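Local coordinates for F5/8 type C domain protein (Clostridium perfringens, PDB 7JRM) that probably binds carbohydrate through its CBM51 module, as part of an O-glycopeptidase that recognises and cleaves mucin glycoproteins, at residues K82-L86 against S87-W91. Numbering follows the deposited sequence.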
ATOM      1  N   LYS A  82       2.338  -8.916  18.674  1.00 15.23           N
ATOM      2  CA  LYS A  82       2.898  -8.143  19.774  1.00 19.61           C
ATOM      3  C   LYS A  82       3.773  -9.018  20.663  1.00 19.55           C
ATOM      4  O   LYS A  82       3.441 -10.172  20.951  1.00 18.72           O
ATOM      5  CB  LYS A  82       1.781  -7.510  20.603  1.00 19.93           C
ATOM      6  CG  LYS A  82       0.929  -6.506  19.845  1.00 23.30           C
ATOM      7  CD  LYS A  82       1.784  -5.539  19.043  1.00 18.79           C
ATOM      8  CE  LYS A  82       0.953  -4.381  18.517  1.00 28.22           C
ATOM      9  NZ  LYS A  82       1.567  -3.757  17.311  1.00 20.46           N
ATOM     10  N   GLU A  83       4.898  -8.460  21.100  1.00 19.08           N
ATOM     11  CA  GLU A  83       5.836  -9.161  21.963  1.00 19.90           C
ATOM     12  C   GLU A  83       6.104  -8.337  23.212  1.00 23.55           C
ATOM     13  O   GLU A  83       6.069  -7.103  23.184  1.00 20.94           O
ATOM     14  CB  GLU A  83       7.156  -9.457  21.236  1.00 20.89           C
ATOM     15  CG  GLU A  83       7.003 -10.357  20.022  1.00 19.11           C
ATOM     16  CD  GLU A  83       8.266 -10.434  19.186  1.00 20.04           C
ATOM     17  OE1 GLU A  83       9.262  -9.772  19.547  1.00 14.47           O
ATOM     18  OE2 GLU A  83       8.262 -11.159  18.169  1.00 19.30           O
ATOM     19  N   THR A  84       6.369  -9.035  24.314  1.00 19.05           N
ATOM     20  CA  THR A  84       6.666  -8.409  25.596  1.00 20.25           C
ATOM     21  C   THR A  84       7.878  -9.098  26.201  1.00 17.27           C
ATOM     22  O   THR A  84       7.825 -10.294  26.507  1.00 20.75           O
ATOM     23  CB  THR A  84       5.473  -8.498  26.554  1.00 20.93           C
ATOM     24  OG1 THR A  84       4.309  -7.946  25.929  1.00 16.77           O
ATOM     25  CG2 THR A  84       5.767  -7.737  27.838  1.00 18.83           C
ATOM     26  N   GLN A  85       8.965  -8.350  26.368  1.00 15.71           N
ATOM     27  CA  GLN A  85      10.159  -8.903  26.989  1.00 19.12           C
ATOM     28  C   GLN A  85       9.893  -9.217  28.456  1.00 19.46           C
ATOM     29  O   GLN A  85       9.248  -8.442  29.166  1.00 18.48           O
ATOM     30  CB  GLN A  85      11.328  -7.926  26.864  1.00 18.87           C
ATOM     31  CG  GLN A  85      11.846  -7.753  25.446  1.00 17.17           C
ATOM     32  CD  GLN A  85      12.768  -8.880  25.021  1.00 21.49           C
ATOM     33  OE1 GLN A  85      13.308  -9.605  25.857  1.00 20.38           O
ATOM     34  NE2 GLN A  85      12.952  -9.034  23.715  1.00 16.23           N
ATOM     35  N   LEU A  86      10.388 -10.373  28.905  1.00 16.63           N
ATOM     36  CA  LEU A  86      10.235 -10.735  30.311  1.00 16.40           C
ATOM     37  C   LEU A  86      11.000  -9.774  31.210  1.00 17.08           C
ATOM     38  O   LEU A  86      10.556  -9.463  32.322  1.00 19.42           O
ATOM     39  CB  LEU A  86      10.706 -12.174  30.537  1.00 14.98           C
ATOM     40  CG  LEU A  86       9.614 -13.245  30.589  1.00 15.13           C
ATOM     41  CD1 LEU A  86       8.813 -13.268  29.296  1.00 16.54           C
ATOM     42  CD2 LEU A  86      10.220 -14.607  30.868  1.00 16.07           C
ATOM     43  N   SER A  87      12.153  -9.287  30.743  1.00 16.14           N
ATOM     44  CA  SER A  87      12.920  -8.312  31.507  1.00 20.79           C
ATOM     45  C   SER A  87      12.209  -6.967  31.607  1.00 23.19           C
ATOM     46  O   SER A  87      12.566  -6.155  32.467  1.00 23.63           O
ATOM     47  CB  SER A  87      14.304  -8.133  30.884  1.00 18.21           C
ATOM     48  OG  SER A  87      14.225  -7.411  29.667  1.00 21.25           O
ATOM     49  N   ASP A  88      11.222  -6.713  30.752  1.00 20.04           N
ATOM     50  CA  ASP A  88      10.378  -5.532  30.864  1.00 23.20           C
ATOM     51  C   ASP A  88       9.195  -5.748  31.797  1.00 20.15           C
ATOM     52  O   ASP A  88       8.351  -4.856  31.925  1.00 21.10           O
ATOM     53  CB  ASP A  88       9.875  -5.104  29.481  1.00 21.08           C
ATOM     54  CG  ASP A  88      10.973  -4.511  28.621  1.00 23.86           C
ATOM     55  OD1 ASP A  88      12.081  -4.278  29.148  1.00 22.69           O
ATOM     56  OD2 ASP A  88      10.729  -4.274  27.419  1.00 29.50           O
ATOM     57  N   LEU A  89       9.114  -6.906  32.441  1.00 20.44           N
ATOM     58  CA  LEU A  89       8.078  -7.225  33.413  1.00 19.57           C
ATOM     59  C   LEU A  89       8.727  -7.508  34.763  1.00 22.52           C
ATOM     60  O   LEU A  89       9.953  -7.515  34.903  1.00 23.81           O
ATOM     61  CB  LEU A  89       7.242  -8.422  32.949  1.00 22.72           C
ATOM     62  CG  LEU A  89       6.396  -8.238  31.688  1.00 25.27           C
ATOM     63  CD1 LEU A  89       6.063  -9.588  31.073  1.00 20.24           C
ATOM     64  CD2 LEU A  89       5.128  -7.462  32.000  1.00 25.02           C
ATOM     65  N   ASN A  90       7.888  -7.746  35.765  1.00 25.63           N
ATOM     66  CA  ASN A  90       8.335  -8.097  37.106  1.00 27.95           C
ATOM     67  C   ASN A  90       7.980  -9.549  37.385  1.00 24.27           C
ATOM     68  O   ASN A  90       6.830  -9.959  37.194  1.00 23.42           O
ATOM     69  CB  ASN A  90       7.697  -7.183  38.155  1.00 30.05           C
ATOM     70  CG  ASN A  90       8.208  -5.758  38.077  1.00 32.37           C
ATOM     71  OD1 ASN A  90       9.415  -5.518  38.104  1.00 32.95           O
ATOM     72  ND2 ASN A  90       7.290  -4.803  37.978  1.00 29.75           N
ATOM     73  N   TRP A  91       8.964 -10.324  37.830  1.00 22.69           N
ATOM     74  CA  TRP A  91       8.717 -11.716  38.166  1.00 23.44           C
ATOM     75  C   TRP A  91       7.978 -11.818  39.494  1.00 24.60           C
ATOM     76  O   TRP A  91       8.091 -10.947  40.362  1.00 24.68           O
ATOM     77  CB  TRP A  91      10.028 -12.507  38.226  1.00 22.40           C
ATOM     78  CG  TRP A  91      11.060 -11.954  39.174  1.00 19.31           C
ATOM     79  CD1 TRP A  91      10.975 -11.882  40.535  1.00 20.98           C
ATOM     80  CD2 TRP A  91      12.345 -11.420  38.827  1.00 20.00           C
ATOM     81  NE1 TRP A  91      12.118 -11.326  41.055  1.00 18.69           N
ATOM     82  CE2 TRP A  91      12.976 -11.035  40.028  1.00 18.97           C
ATOM     83  CE3 TRP A  91      13.021 -11.226  37.619  1.00 16.83           C
ATOM     84  CZ2 TRP A  91      14.249 -10.467  40.054  1.00 20.50           C
ATOM     85  CZ3 TRP A  91      14.284 -10.662  37.647  1.00 18.74           C
ATOM     86  CH2 TRP A  91      14.884 -10.290  38.856  1.00 15.33           C
TER
HETATM   87  O   HOH W   1       8.864  -5.489  26.066  1.00 19.88           O
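Two overlapping type I turns, from Gln85 to Asp88 and from Leu86 to Leu89, take the chain out of strand 83-85 of the NPCBM/NEW2 module and show how a strand end can be folded back with short-range bonds. Asp88 N reaches Gln85 O at 3.1 Å with a bent N-H...O angle of 136°, while Leu89 N meets Leu86 O at 2.9 Å and is straighter, at 153°. In both bonds the donor stands well above the carbonyl plane, and neither uses a lone-pair direction.

A water adds a wider ring between Gln85 and Asp88. It accepts from Gln85 N at 2.9 Å and donates to Asp88 OD2 at 2.6 Å, so the carboxylate is tied back to the strand. Asp88 CG sits beside its own backbone N (chi1 -71°), which sets the carboxylate against the CB of Gln85, with OD2 3.7 Å away, while OD1 makes a salt bridge with Lys126. Thr84 and Leu89 meet through methyls: Thr84 CG2, anti to its backbone N, lies 3.7 Å from Leu89 CD1, and the two side chains cross at about a right angle.

Strand 83-85 runs antiparallel to strand 215-224, with backbone hydrogen bonds between Thr84 and Phe223 and between Leu86 and Ala221; Leu86 and Leu89 both rest on Phe223, and Leu86 also touches Tyr138. Ser87 OG is hydrogen-bonded to Asp104, and beyond the turns the chain continues into strand 93-95, an outer strand of the five-stranded sheet that contains strand 134-139.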